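Long-range contacts in spore coat polysaccharide biosynthesis protein spsE (Bacillus subtilis, PDB 1VLI), which probably acts as a sialic acid synthase-like enzyme (N-acylneuraminate-9-phosphate synthase activity) in making the spore coat polysaccharide: residues I318-P323 with T369-D374; E144-P149 with L347-F352; E328-D333 with V359-D364; G167-D172 with E309-A314; S119-E124 with F138-Y143. All coordinates share one frame; numbering follows the deposited sequence.

Contact 1 (I318-P323 with T369-D374)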
# COMPACT_ATOMS: atom_id res chain seq x y z
N ILE A 318 17.16 -4.85 6.99
CA ILE A 318 17.33 -5.79 8.06
C ILE A 318 18.02 -5.15 9.25
O ILE A 318 19.13 -4.60 9.12
CB ILE A 318 18.10 -7.01 7.56
CG1 ILE A 318 17.36 -7.68 6.41
CG2 ILE A 318 18.29 -7.98 8.69
CD1 ILE A 318 18.08 -8.83 5.82
N PHE A 319 17.37 -5.23 10.42
CA PHE A 319 17.82 -4.51 11.61
C PHE A 319 17.92 -5.44 12.78
O PHE A 319 17.15 -6.37 12.86
CB PHE A 319 16.84 -3.40 11.96
CG PHE A 319 17.01 -2.17 11.12
CD1 PHE A 319 16.36 -2.04 9.90
CD2 PHE A 319 17.84 -1.13 11.56
CE1 PHE A 319 16.54 -0.89 9.11
CE2 PHE A 319 18.01 0.02 10.78
CZ PHE A 319 17.36 0.13 9.55
N THR A 320 18.86 -5.18 13.68
CA THR A 320 18.96 -5.95 14.91
C THR A 320 17.85 -5.51 15.87
O THR A 320 17.61 -4.31 16.06
CB THR A 320 20.31 -5.75 15.59
OG1 THR A 320 20.64 -4.35 15.57
CG2 THR A 320 21.43 -6.40 14.79
N THR A 321 17.18 -6.48 16.47
CA THR A 321 16.19 -6.21 17.51
C THR A 321 16.78 -6.31 18.93
O THR A 321 16.14 -5.87 19.89
CB THR A 321 14.97 -7.14 17.39
OG1 THR A 321 15.41 -8.49 17.41
CG2 THR A 321 14.34 -7.01 16.06
N ALA A 322 17.97 -6.91 19.05
CA ALA A 322 18.73 -7.03 20.31
C ALA A 322 20.23 -6.88 19.97
O ALA A 322 20.55 -6.82 18.80
CB ALA A 322 18.47 -8.39 20.96
N PRO A 323 21.14 -6.76 20.94
CA PRO A 323 22.57 -6.80 20.59
C PRO A 323 22.97 -8.21 20.13
O PRO A 323 22.58 -9.21 20.74
CB PRO A 323 23.27 -6.46 21.92
CG PRO A 323 22.23 -5.89 22.79
CD PRO A 323 20.94 -6.54 22.38
N THR A 369 20.39 -1.48 14.98
CA THR A 369 21.33 -1.06 13.97
C THR A 369 21.03 -1.85 12.71
O THR A 369 20.75 -3.05 12.78
CB THR A 369 22.75 -1.34 14.48
OG1 THR A 369 22.84 -0.82 15.81
CG2 THR A 369 23.80 -0.52 13.70
N GLY A 370 21.06 -1.18 11.57
CA GLY A 370 20.89 -1.89 10.33
C GLY A 370 22.11 -2.74 10.03
O GLY A 370 23.25 -2.26 10.12
N ILE A 371 21.84 -3.99 9.63
CA ILE A 371 22.85 -4.94 9.21
C ILE A 371 23.54 -4.46 7.95
O ILE A 371 22.95 -3.87 7.09
CB ILE A 371 22.23 -6.31 8.93
CG1 ILE A 371 21.50 -6.83 10.16
CG2 ILE A 371 23.32 -7.33 8.54
CD1 ILE A 371 22.42 -7.20 11.25
N VAL A 372 24.81 -4.81 7.86
CA VAL A 372 25.74 -4.27 6.92
C VAL A 372 26.63 -5.48 6.55
O VAL A 372 26.61 -6.50 7.25
CB VAL A 372 26.50 -3.13 7.64
CG1 VAL A 372 27.93 -3.48 7.94
CG2 VAL A 372 26.28 -1.77 6.97
N TRP A 373 27.38 -5.42 5.45
CA TRP A 373 28.11 -6.60 4.97
C TRP A 373 29.24 -6.97 5.89
O TRP A 373 29.55 -8.15 6.09
CB TRP A 373 28.63 -6.38 3.55
CG TRP A 373 27.57 -6.56 2.53
CD1 TRP A 373 27.01 -5.59 1.75
CD2 TRP A 373 26.89 -7.79 2.20
NE1 TRP A 373 26.03 -6.14 0.95
CE2 TRP A 373 25.94 -7.48 1.21
CE3 TRP A 373 26.98 -9.11 2.66
CZ2 TRP A 373 25.10 -8.45 0.64
CZ3 TRP A 373 26.13 -10.08 2.11
CH2 TRP A 373 25.21 -9.74 1.12
N ASP A 374 29.86 -5.96 6.49
CA ASP A 374 30.96 -6.18 7.39
C ASP A 374 30.58 -6.96 8.64
O ASP A 374 31.46 -7.45 9.34
CB ASP A 374 31.57 -4.85 7.77
CG ASP A 374 32.55 -4.34 6.72
OD1 ASP A 374 32.80 -5.02 5.70
OD2 ASP A 374 33.12 -3.25 6.85

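Contact 2 (E144-P149 with L347-F352)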
# COMPACT_ATOMS: atom_id res chain seq x y z
N GLU A 144 6.79 -0.94 2.02
CA GLU A 144 6.92 -2.39 2.09
C GLU A 144 7.07 -3.06 0.72
O GLU A 144 6.92 -4.28 0.61
CB GLU A 144 5.71 -3.01 2.81
CG GLU A 144 5.76 -2.89 4.33
CD GLU A 144 5.65 -1.47 4.83
OE1 GLU A 144 4.70 -0.78 4.41
OE2 GLU A 144 6.50 -1.04 5.64
N ILE A 145 7.34 -2.29 -0.33
CA ILE A 145 7.52 -2.91 -1.64
C ILE A 145 8.66 -3.95 -1.66
O ILE A 145 8.67 -4.85 -2.49
CB ILE A 145 7.73 -1.87 -2.75
CG1 ILE A 145 7.51 -2.52 -4.11
CG2 ILE A 145 9.15 -1.16 -2.67
CD1 ILE A 145 7.36 -1.48 -5.23
N ASN A 146 9.58 -3.84 -0.71
CA ASN A 146 10.75 -4.72 -0.68
C ASN A 146 10.73 -5.62 0.53
O ASN A 146 11.74 -6.24 0.85
CB ASN A 146 12.07 -3.90 -0.75
CG ASN A 146 12.35 -3.15 0.54
OD1 ASN A 146 11.43 -2.89 1.34
ND2 ASN A 146 13.63 -2.79 0.77
N HIS A 147 9.58 -5.71 1.20
CA HIS A 147 9.45 -6.62 2.32
C HIS A 147 9.09 -7.96 1.74
O HIS A 147 7.93 -8.43 1.83
CB HIS A 147 8.36 -6.15 3.28
CG HIS A 147 8.39 -6.85 4.60
ND1 HIS A 147 8.96 -8.09 4.78
CD2 HIS A 147 7.91 -6.47 5.81
CE1 HIS A 147 8.83 -8.45 6.04
NE2 HIS A 147 8.19 -7.48 6.69
N LEU A 148 10.11 -8.59 1.17
CA LEU A 148 9.94 -9.81 0.40
C LEU A 148 9.41 -10.98 1.24
O LEU A 148 8.53 -11.70 0.78
CB LEU A 148 11.22 -10.17 -0.36
CG LEU A 148 11.82 -9.12 -1.33
CD1 LEU A 148 12.81 -9.84 -2.21
CD2 LEU A 148 10.78 -8.37 -2.23
N PRO A 149 9.89 -11.18 2.47
CA PRO A 149 9.29 -12.22 3.33
C PRO A 149 7.79 -11.96 3.57
O PRO A 149 6.99 -12.90 3.52
CB PRO A 149 10.13 -12.14 4.61
CG PRO A 149 11.48 -11.54 4.13
CD PRO A 149 11.02 -10.51 3.15
N LEU A 347 20.72 -4.16 5.52
CA LEU A 347 20.75 -5.01 4.31
C LEU A 347 19.38 -5.19 3.68
O LEU A 347 18.39 -5.27 4.39
CB LEU A 347 21.25 -6.41 4.64
CG LEU A 347 22.70 -6.79 4.43
CD1 LEU A 347 22.68 -8.22 3.93
CD2 LEU A 347 23.42 -5.80 3.46
N HIS A 348 19.32 -5.30 2.35
CA HIS A 348 18.03 -5.54 1.69
C HIS A 348 17.30 -6.78 2.23
O HIS A 348 17.93 -7.80 2.48
CB HIS A 348 18.25 -5.72 0.20
CG HIS A 348 16.99 -5.64 -0.58
ND1 HIS A 348 16.11 -6.70 -0.69
CD2 HIS A 348 16.44 -4.63 -1.28
CE1 HIS A 348 15.08 -6.34 -1.43
NE2 HIS A 348 15.26 -5.08 -1.80
N PRO A 349 15.99 -6.69 2.46
CA PRO A 349 15.22 -7.83 2.92
C PRO A 349 15.34 -9.13 2.09
O PRO A 349 14.96 -10.20 2.59
CB PRO A 349 13.78 -7.30 2.87
CG PRO A 349 13.96 -5.89 3.22
CD PRO A 349 15.16 -5.47 2.41
N ARG A 350 15.87 -9.06 0.87
CA ARG A 350 16.06 -10.29 0.06
C ARG A 350 17.06 -11.24 0.73
O ARG A 350 17.17 -12.41 0.35
CB ARG A 350 16.47 -9.97 -1.41
CG ARG A 350 17.97 -9.66 -1.62
CD ARG A 350 18.43 -9.46 -3.09
NE ARG A 350 17.68 -8.39 -3.72
CZ ARG A 350 17.98 -7.09 -3.68
NH1 ARG A 350 19.07 -6.64 -3.06
NH2 ARG A 350 17.17 -6.23 -4.28
N PHE A 351 17.80 -10.77 1.73
CA PHE A 351 18.76 -11.65 2.40
C PHE A 351 18.27 -12.19 3.72
O PHE A 351 19.01 -12.88 4.40
CB PHE A 351 20.11 -10.95 2.58
CG PHE A 351 20.70 -10.39 1.28
CD1 PHE A 351 21.35 -11.24 0.37
CD2 PHE A 351 20.58 -9.04 0.98
CE1 PHE A 351 21.91 -10.73 -0.79
CE2 PHE A 351 21.15 -8.53 -0.18
CZ PHE A 351 21.80 -9.38 -1.08
N PHE A 352 17.02 -11.94 4.08
CA PHE A 352 16.56 -12.29 5.41
C PHE A 352 16.52 -13.81 5.62
O PHE A 352 17.06 -14.33 6.62
CB PHE A 352 15.22 -11.61 5.72
CG PHE A 352 14.75 -11.84 7.13
CD1 PHE A 352 15.24 -11.04 8.17
CD2 PHE A 352 13.84 -12.84 7.41
CE1 PHE A 352 14.82 -11.24 9.48
CE2 PHE A 352 13.41 -13.05 8.71
CZ PHE A 352 13.90 -12.24 9.75

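Contact 3 (E328-D333 with V359-D364)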
# COMPACT_ATOMS: atom_id res chain seq x y z
N GLU A 328 27.37 -15.49 16.97
CA GLU A 328 25.97 -15.81 17.22
C GLU A 328 25.11 -15.94 15.93
O GLU A 328 25.13 -15.08 15.03
CB GLU A 328 25.40 -14.77 18.20
CG GLU A 328 23.98 -15.02 18.71
CD GLU A 328 23.38 -13.80 19.40
OE1 GLU A 328 24.20 -12.99 19.96
OE2 GLU A 328 22.08 -13.66 19.38
N ALA A 329 24.36 -17.05 15.85
CA ALA A 329 23.46 -17.31 14.74
C ALA A 329 22.42 -16.17 14.65
O ALA A 329 22.00 -15.64 15.67
CB ALA A 329 22.78 -18.67 14.92
N PHE A 330 22.09 -15.76 13.43
CA PHE A 330 21.05 -14.78 13.20
C PHE A 330 19.78 -15.56 13.21
O PHE A 330 19.75 -16.69 12.71
CB PHE A 330 21.18 -14.19 11.83
CG PHE A 330 22.27 -13.20 11.69
CD1 PHE A 330 22.19 -11.97 12.32
CD2 PHE A 330 23.38 -13.48 10.89
CE1 PHE A 330 23.20 -11.03 12.18
CE2 PHE A 330 24.39 -12.55 10.75
CZ PHE A 330 24.31 -11.32 11.39
N SER A 331 18.73 -14.97 13.77
CA SER A 331 17.43 -15.62 13.77
C SER A 331 16.29 -14.61 13.88
O SER A 331 16.52 -13.43 14.19
CB SER A 331 17.36 -16.63 14.91
OG SER A 331 17.11 -15.97 16.13
N GLU A 332 15.09 -15.08 13.58
CA GLU A 332 13.82 -14.40 13.85
C GLU A 332 13.84 -13.64 15.19
O GLU A 332 13.12 -12.67 15.38
CB GLU A 332 12.73 -15.48 13.90
CG GLU A 332 11.34 -15.12 13.37
CD GLU A 332 11.23 -15.18 11.84
OE1 GLU A 332 11.82 -16.09 11.22
OE2 GLU A 332 10.54 -14.31 11.26
N ASP A 333 14.68 -14.07 16.13
CA ASP A 333 14.74 -13.47 17.45
C ASP A 333 15.71 -12.31 17.68
O ASP A 333 15.60 -11.64 18.70
CB ASP A 333 15.01 -14.55 18.49
CG ASP A 333 13.86 -15.52 18.60
OD1 ASP A 333 12.69 -15.13 18.37
OD2 ASP A 333 14.03 -16.71 18.89
N VAL A 359 23.28 -18.60 9.46
CA VAL A 359 24.45 -17.76 9.29
C VAL A 359 24.75 -17.12 10.65
O VAL A 359 23.84 -16.95 11.45
CB VAL A 359 24.17 -16.71 8.21
CG1 VAL A 359 25.28 -15.70 8.15
CG2 VAL A 359 24.00 -17.40 6.89
N ARG A 360 26.02 -16.76 10.89
CA ARG A 360 26.48 -16.21 12.20
C ARG A 360 27.18 -14.84 12.08
O ARG A 360 27.80 -14.55 11.01
CB ARG A 360 27.44 -17.18 12.85
CG ARG A 360 26.83 -18.52 13.18
CD ARG A 360 27.85 -19.52 13.68
NE ARG A 360 27.20 -20.78 14.02
CZ ARG A 360 26.77 -21.10 15.25
NH1 ARG A 360 26.90 -20.23 16.25
NH2 ARG A 360 26.20 -22.28 15.48
N ALA A 361 27.11 -14.02 13.17
CA ALA A 361 27.76 -12.70 13.13
C ALA A 361 29.29 -12.84 13.14
O ALA A 361 29.85 -13.70 13.87
CB ALA A 361 27.30 -11.85 14.34
N VAL A 362 29.99 -12.00 12.38
CA VAL A 362 31.47 -12.01 12.50
C VAL A 362 32.03 -10.94 13.44
O VAL A 362 33.22 -10.89 13.67
CB VAL A 362 32.19 -12.01 11.13
CG1 VAL A 362 31.67 -13.14 10.27
CG2 VAL A 362 32.08 -10.66 10.42
N ARG A 363 31.15 -10.10 13.97
CA ARG A 363 31.53 -9.12 14.99
C ARG A 363 30.27 -8.74 15.77
O ARG A 363 29.16 -8.96 15.29
CB ARG A 363 32.12 -7.87 14.35
CG ARG A 363 31.20 -7.22 13.30
CD ARG A 363 31.89 -6.13 12.49
NE ARG A 363 30.95 -5.22 11.84
CZ ARG A 363 31.32 -4.14 11.15
NH1 ARG A 363 32.61 -3.85 11.04
NH2 ARG A 363 30.42 -3.35 10.57
N ASP A 364 30.47 -8.13 16.93
CA ASP A 364 29.38 -7.58 17.72
C ASP A 364 28.55 -6.57 16.93
O ASP A 364 29.11 -5.70 16.28
CB ASP A 364 29.94 -6.86 18.94
CG ASP A 364 30.66 -7.79 19.90
OD1 ASP A 364 30.54 -9.04 19.76
OD2 ASP A 364 31.35 -7.34 20.84

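Contact 4 (G167-D172 with E309-A314)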
# COMPACT_ATOMS: atom_id res chain seq x y z
N GLY A 167 8.14 6.12 -5.19
CA GLY A 167 9.60 6.18 -5.10
C GLY A 167 10.38 4.96 -5.60
O GLY A 167 11.59 4.88 -5.37
N ALA A 168 9.69 4.04 -6.28
CA ALA A 168 10.27 2.77 -6.70
C ALA A 168 10.85 2.93 -8.08
O ALA A 168 10.44 3.81 -8.82
CB ALA A 168 9.20 1.68 -6.72
N GLU A 169 11.82 2.09 -8.41
CA GLU A 169 12.25 1.97 -9.78
C GLU A 169 11.71 0.66 -10.32
O GLU A 169 11.08 -0.12 -9.58
CB GLU A 169 13.75 2.07 -9.85
CG GLU A 169 14.19 3.41 -9.32
CD GLU A 169 15.50 3.84 -9.89
OE1 GLU A 169 16.49 3.09 -9.77
OE2 GLU A 169 15.53 4.93 -10.48
N ILE A 170 11.93 0.42 -11.60
CA ILE A 170 11.32 -0.71 -12.29
C ILE A 170 11.74 -2.08 -11.71
O ILE A 170 10.93 -3.03 -11.61
CB ILE A 170 11.47 -0.56 -13.84
CG1 ILE A 170 10.61 -1.55 -14.62
CG2 ILE A 170 12.94 -0.61 -14.29
CD1 ILE A 170 9.16 -1.23 -14.61
N SER A 171 12.98 -2.16 -11.24
CA SER A 171 13.49 -3.38 -10.68
C SER A 171 12.83 -3.74 -9.35
O SER A 171 12.63 -4.92 -9.07
CB SER A 171 15.00 -3.28 -10.53
OG SER A 171 15.32 -2.04 -9.95
N ASP A 172 12.47 -2.74 -8.54
CA ASP A 172 11.71 -3.01 -7.29
C ASP A 172 10.31 -3.54 -7.60
O ASP A 172 9.78 -4.45 -6.91
CB ASP A 172 11.56 -1.74 -6.45
CG ASP A 172 12.87 -0.95 -6.33
OD1 ASP A 172 13.88 -1.55 -5.94
OD2 ASP A 172 12.97 0.27 -6.59
N GLU A 309 14.75 9.96 -3.25
CA GLU A 309 15.36 8.64 -2.90
C GLU A 309 14.90 8.00 -1.57
O GLU A 309 15.71 7.67 -0.69
CB GLU A 309 16.89 8.66 -3.04
CG GLU A 309 17.62 9.52 -2.02
CD GLU A 309 19.10 9.61 -2.30
OE1 GLU A 309 19.48 9.89 -3.47
OE2 GLU A 309 19.89 9.41 -1.35
N ILE A 310 13.58 7.82 -1.47
CA ILE A 310 12.96 7.15 -0.33
C ILE A 310 13.24 5.65 -0.38
O ILE A 310 13.16 4.95 0.64
CB ILE A 310 11.44 7.45 -0.28
CG1 ILE A 310 10.82 7.39 -1.68
CG2 ILE A 310 11.17 8.81 0.37
CD1 ILE A 310 9.29 7.34 -1.67
N ARG A 311 13.57 5.17 -1.57
CA ARG A 311 13.99 3.78 -1.75
C ARG A 311 15.28 3.43 -0.99
O ARG A 311 15.52 2.26 -0.66
CB ARG A 311 14.07 3.40 -3.24
CG ARG A 311 14.91 4.32 -4.13
CD ARG A 311 14.91 3.89 -5.59
NE ARG A 311 15.03 2.43 -5.75
CZ ARG A 311 16.18 1.76 -5.77
NH1 ARG A 311 17.34 2.40 -5.63
NH2 ARG A 311 16.17 0.45 -5.92
N ASN A 312 16.09 4.45 -0.69
CA ASN A 312 17.31 4.28 0.10
C ASN A 312 17.09 4.46 1.61
O ASN A 312 17.57 3.66 2.40
CB ASN A 312 18.43 5.22 -0.40
CG ASN A 312 18.90 4.90 -1.85
OD1 ASN A 312 18.99 5.80 -2.70
ND2 ASN A 312 19.20 3.63 -2.11
N PHE A 313 16.36 5.52 1.99
CA PHE A 313 16.15 5.88 3.40
C PHE A 313 14.77 5.52 4.00
O PHE A 313 14.59 5.68 5.21
CB PHE A 313 16.50 7.38 3.66
CG PHE A 313 15.37 8.37 3.34
CD1 PHE A 313 14.36 8.65 4.29
CD2 PHE A 313 15.33 9.05 2.11
CE1 PHE A 313 13.32 9.57 4.00
CE2 PHE A 313 14.29 9.97 1.82
CZ PHE A 313 13.29 10.23 2.77
N ALA A 314 13.82 5.06 3.18
CA ALA A 314 12.45 4.79 3.68
C ALA A 314 11.86 3.37 3.48
O ALA A 314 10.98 2.97 4.26
CB ALA A 314 11.46 5.86 3.19

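Contact 5 (S119-E124 with F138-Y143)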
# COMPACT_ATOMS: atom_id res chain seq x y z
N SER A 119 -8.19 -3.12 3.97
CA SER A 119 -7.16 -2.50 4.79
C SER A 119 -5.75 -2.88 4.29
O SER A 119 -5.59 -3.64 3.33
CB SER A 119 -7.34 -2.92 6.24
OG SER A 119 -6.77 -1.96 7.09
N THR A 120 -4.74 -2.39 5.01
CA THR A 120 -3.33 -2.56 4.67
C THR A 120 -2.61 -3.38 5.72
O THR A 120 -2.81 -3.17 6.93
CB THR A 120 -2.67 -1.17 4.61
OG1 THR A 120 -3.44 -0.36 3.73
CG2 THR A 120 -1.32 -1.22 3.97
N VAL A 121 -1.76 -4.30 5.27
CA VAL A 121 -0.88 -5.04 6.19
C VAL A 121 0.59 -4.66 6.02
O VAL A 121 1.02 -4.29 4.93
CB VAL A 121 -1.09 -6.56 6.10
CG1 VAL A 121 -2.53 -6.88 6.40
CG2 VAL A 121 -0.73 -7.10 4.76
N CYS A 122 1.34 -4.75 7.11
CA CYS A 122 2.76 -4.41 7.10
C CYS A 122 3.71 -5.44 7.74
O CYS A 122 4.90 -5.17 7.85
CB CYS A 122 2.98 -3.05 7.78
SG CYS A 122 2.22 -2.97 9.42
N ASP A 123 3.17 -6.56 8.22
CA ASP A 123 3.98 -7.67 8.69
C ASP A 123 3.17 -8.95 8.79
O ASP A 123 1.95 -8.95 8.53
CB ASP A 123 4.67 -7.36 10.02
CG ASP A 123 3.77 -6.66 11.02
OD1 ASP A 123 2.65 -7.16 11.32
OD2 ASP A 123 4.14 -5.59 11.58
N GLU A 124 3.84 -10.03 9.16
CA GLU A 124 3.21 -11.34 9.30
C GLU A 124 2.00 -11.29 10.26
O GLU A 124 0.93 -11.83 9.96
CB GLU A 124 4.27 -12.38 9.71
CG GLU A 124 5.31 -12.74 8.62
CD GLU A 124 6.49 -11.73 8.40
OE1 GLU A 124 6.54 -10.64 9.03
OE2 GLU A 124 7.39 -12.05 7.56
N PHE A 138 -5.44 -7.94 -0.09
CA PHE A 138 -4.44 -7.39 0.80
C PHE A 138 -3.83 -6.22 0.05
O PHE A 138 -3.54 -6.31 -1.13
CB PHE A 138 -3.38 -8.43 1.11
CG PHE A 138 -3.86 -9.57 1.97
CD1 PHE A 138 -3.94 -9.43 3.36
CD2 PHE A 138 -4.22 -10.79 1.40
CE1 PHE A 138 -4.38 -10.49 4.18
CE2 PHE A 138 -4.67 -11.86 2.21
CZ PHE A 138 -4.76 -11.71 3.59
N LYS A 139 -3.70 -5.10 0.76
CA LYS A 139 -3.12 -3.90 0.26
C LYS A 139 -1.74 -3.77 0.93
O LYS A 139 -1.60 -4.03 2.10
CB LYS A 139 -4.07 -2.70 0.51
CG LYS A 139 -3.45 -1.32 0.14
CD LYS A 139 -3.60 -0.97 -1.34
CE LYS A 139 -2.81 0.28 -1.73
NZ LYS A 139 -1.32 0.04 -1.83
N ILE A 140 -0.72 -3.42 0.16
CA ILE A 140 0.64 -3.26 0.68
C ILE A 140 1.06 -1.82 0.35
O ILE A 140 0.85 -1.38 -0.76
CB ILE A 140 1.59 -4.26 -0.01
CG1 ILE A 140 1.08 -5.72 0.08
CG2 ILE A 140 3.05 -4.05 0.46
CD1 ILE A 140 1.21 -6.36 1.42
N ALA A 141 1.60 -1.10 1.32
CA ALA A 141 2.05 0.27 1.14
C ALA A 141 3.37 0.29 0.35
O ALA A 141 4.09 -0.74 0.28
CB ALA A 141 2.27 0.95 2.54
N SER A 142 3.72 1.48 -0.14
CA SER A 142 4.93 1.68 -0.94
C SER A 142 6.20 1.25 -0.22
O SER A 142 7.06 0.61 -0.83
CB SER A 142 5.06 3.14 -1.38
OG SER A 142 3.98 3.52 -2.22
N TYR A 143 6.32 1.57 1.07
CA TYR A 143 7.59 1.34 1.80
C TYR A 143 7.84 -0.13 2.13
O TYR A 143 8.97 -0.51 2.43
CB TYR A 143 7.71 2.23 3.04
CG TYR A 143 7.63 3.70 2.72
CD1 TYR A 143 8.28 4.22 1.58
CD2 TYR A 143 6.92 4.58 3.54
CE1 TYR A 143 8.21 5.58 1.26
CE2 TYR A 143 6.85 5.96 3.22
CZ TYR A 143 7.51 6.44 2.08
OH TYR A 143 7.46 7.78 1.76
O HOH W 1 2.09 -2.09 4.12

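Contact 1 (I318-P323 with T369-D374)
The hydroxyl oxygen of T320 is held by two hydrogen bonds: OG1 accepts a nearly straight one from T369 N at 2.9 Å and donates to the carbonyl oxygen of P366. With chi1 at 45°, OG1 sits between the backbone N and the carbonyl carbon of its own residue, and CG2 lies anti to the carbonyl carbon. The backbones pair antiparallel around F319 and G370, a single non-hydrogen-bonded pair framed by two bonds, I371 N to I318 O at 2.8 Å and T320 N to T369 O at 3.0 Å. Within this frame the F319 ring turns one face to G370, whose CA lies over it, while F319 CD2 comes to 3.2 Å from G370 N. A side chain at G370 would press on the ring at CE2, so the residue without one fits the tight approach. F319 also makes a cation-pi contact with K343. I371 reaches two residues of the strand, on either side of F319 in sequence: its CG1 packs on I318 CG2 at 3.7 Å, and its CD1 on T320 CG2 at 3.8 Å. Strand 317-320 also pairs antiparallel with strand 335-338, through F319 and A336. The short bridge thus adds a late loop to this strand in the C-terminal SAF (antifreeze protein-like) domain, whose fold is the beta-clip.

Contact 2 (E144-P149 with L347-F352)
N146 and P349 meet most closely, with the pyrrolidine CB 3.1 Å from N146 O and its CD 3.5 Å from N146 ND2, so the proline ring lies against both the carbonyl and the amide end of the asparagine. H348 CG is anti to its backbone N (chi1 -166°), which carries the imidazole to N146: NE2 is 3.6 Å from N146 CB, and the amide and ring planes stand almost perpendicular, 88° apart. L148 CD1 reaches R350 CB at 3.7 Å and touches the imidazole at its edge, while P149 CG packs on F352 CB at 4.1 Å. Around this shell, the H348 ring is fixed by its own segment. Its ND1 accepts a hydrogen bond from R350 N at 2.8 Å, close to the ring plane, with R350 NH2 over the centre of one face and P349 CD against the opposite one. N146 ND2 bonds to R316 O, and R350 NE is tied to E175 by a salt bridge. H147 and F351 are the N-caps of helices 148-155 and 352-356, so the barrel and the SAF domain meet here at two helix starts, with helix 170-181 touching L148 and H348 and strand 335-338 touching P349 and F352 through V337.

Contact 3 (E328-D333 with V359-D364)
A329 and R360 form a single antiparallel bridge that ties two loops of the SAF (antifreeze protein-like) domain together, one ahead of strand 335-338 and the other beyond helix 352-356. Two backbone hydrogen bonds flank this non-hydrogen-bonded pair: A361 N to E328 O and F330 N to V359 O, both 2.9 Å. The CA atoms of the pair add weaker CH contacts, R360 CA to E328 O and A329 CA to V359 O. The apolar part is carried by F330, whose CD2 meets V359 CG1 at 4.0 Å and whose CZ comes to 4.2 Å from A361 CB. The ring also packs against the backbone of V359 to A361, with CE2 at 3.8 Å from R360 C, and touches I324 and I376. An alanine here would probably open a gap beside V359 and A361 and leave the bridge to rest mainly on its backbone bonds. Among the charged groups, E328 turns its carboxylate to partners in its own loop region, OE1 to Q325 N and OE2 to N334 ND2. R360 runs extended from CG to NE past the opposite loop, its CG 3.9 Å from A329 CA and its NH1 hydrogen-bonded to G327 O.

Contact 4 (G167-D172 with E309-A314)
R311 grips D172 side-on in a salt bridge, NH2 reaching OD1 at 3.0 Å and NE reaching OD2 at 3.1 Å, each oxygen using its syn lone pair. A bend at chi3 (-42°) sets NE in place for this grip. The carboxylate and guanidinium are nearly coplanar, 22° apart, and a weak third bond runs from NH2 to OD2. That second oxygen has another donor: E169 N gives it a straight bond of 2.8 Å on the anti side. Since E169 is the N-cap of helix 170-181, D172 ties the helix start to the arginine, and the helix end would probably favour its negative charge. An alanine at D172 would probably leave the R311 guanidinium without its paired carboxylate and the E169 amide without this acceptor. A further charge effect comes from E169, whose OE1 lies over the face of the guanidinium, 4.3 Å from NH1, with no N-H aimed at it; its OE2 is hydrogen-bonded to T302 OG1. The rest is van der Waals contact around G167. R311 CD passes 3.5 Å from G167 O, while I310 CD1 sits 3.6 Å from G167 CA, where a side chain on that glycine would clash. The short helix 310-313 thus lies against the loop between strand 161-164 and helix 170-181 of the barrel, with I310 also touching Y143 and T303.

Contact 5 (S119-E124 with F138-Y143)
V121, K139 and T120 bury the most surface here. V121 donates its backbone N to K139 O at 3.2 Å, beside a single parallel bridge between T120 and K139. Its CG2 packs on I140 CD1 at 3.9 Å and also touches the F138 ring, and its side chain meets S126 and L130 of helix 124-131. K139 lies next to T120, the two side chains running side by side and pointing the same way, with T120 CG2 3.4 Å from K139 O. K139 CB in turn is 3.3 Å from S119 O. The lysine chain bends at chi2 and again at chi4 (75°), which brings NZ to I140 O at 2.8 Å; NZ also bonds S164 OG. This side chain is about 8 Å from the zinc ion. In the parallel sheet these segments continue or contain the two end strands, 116-118 and 138-140, so their meeting closes the TIM barrel. Past the bridge the two chains diverge, and one water spans them, donating to V121 O at 2.6 Å and accepting from A141 N at 3.0 Å. Between these two segments, then, the water takes over where direct backbone pairing stops, while I140 O and S164 OG hold the lysine amine.

In the fold
Contacts 5, 4 and 2 run from the barrel toward the C-terminal domain, and contacts 1 and 3 lie within that domain. Contact 5, near the centre of the molecule, joins the end strands of the eight-stranded parallel sheet and closes along the chain before contact 2 opens. Contact 4 falls between the two segments of contact 2; its centre is about 16 Å from that of contact 5. Contact 2 joins the two domains directly and touches contact 1 through I318 and L347. Contact 3 falls between the segments of contact 1, about 9 Å from contact 1, centre to centre. Segments of contacts 1 and 2 alternate, so residues of the SAF domain contribute both to its own pairing and to the interface with the barrel.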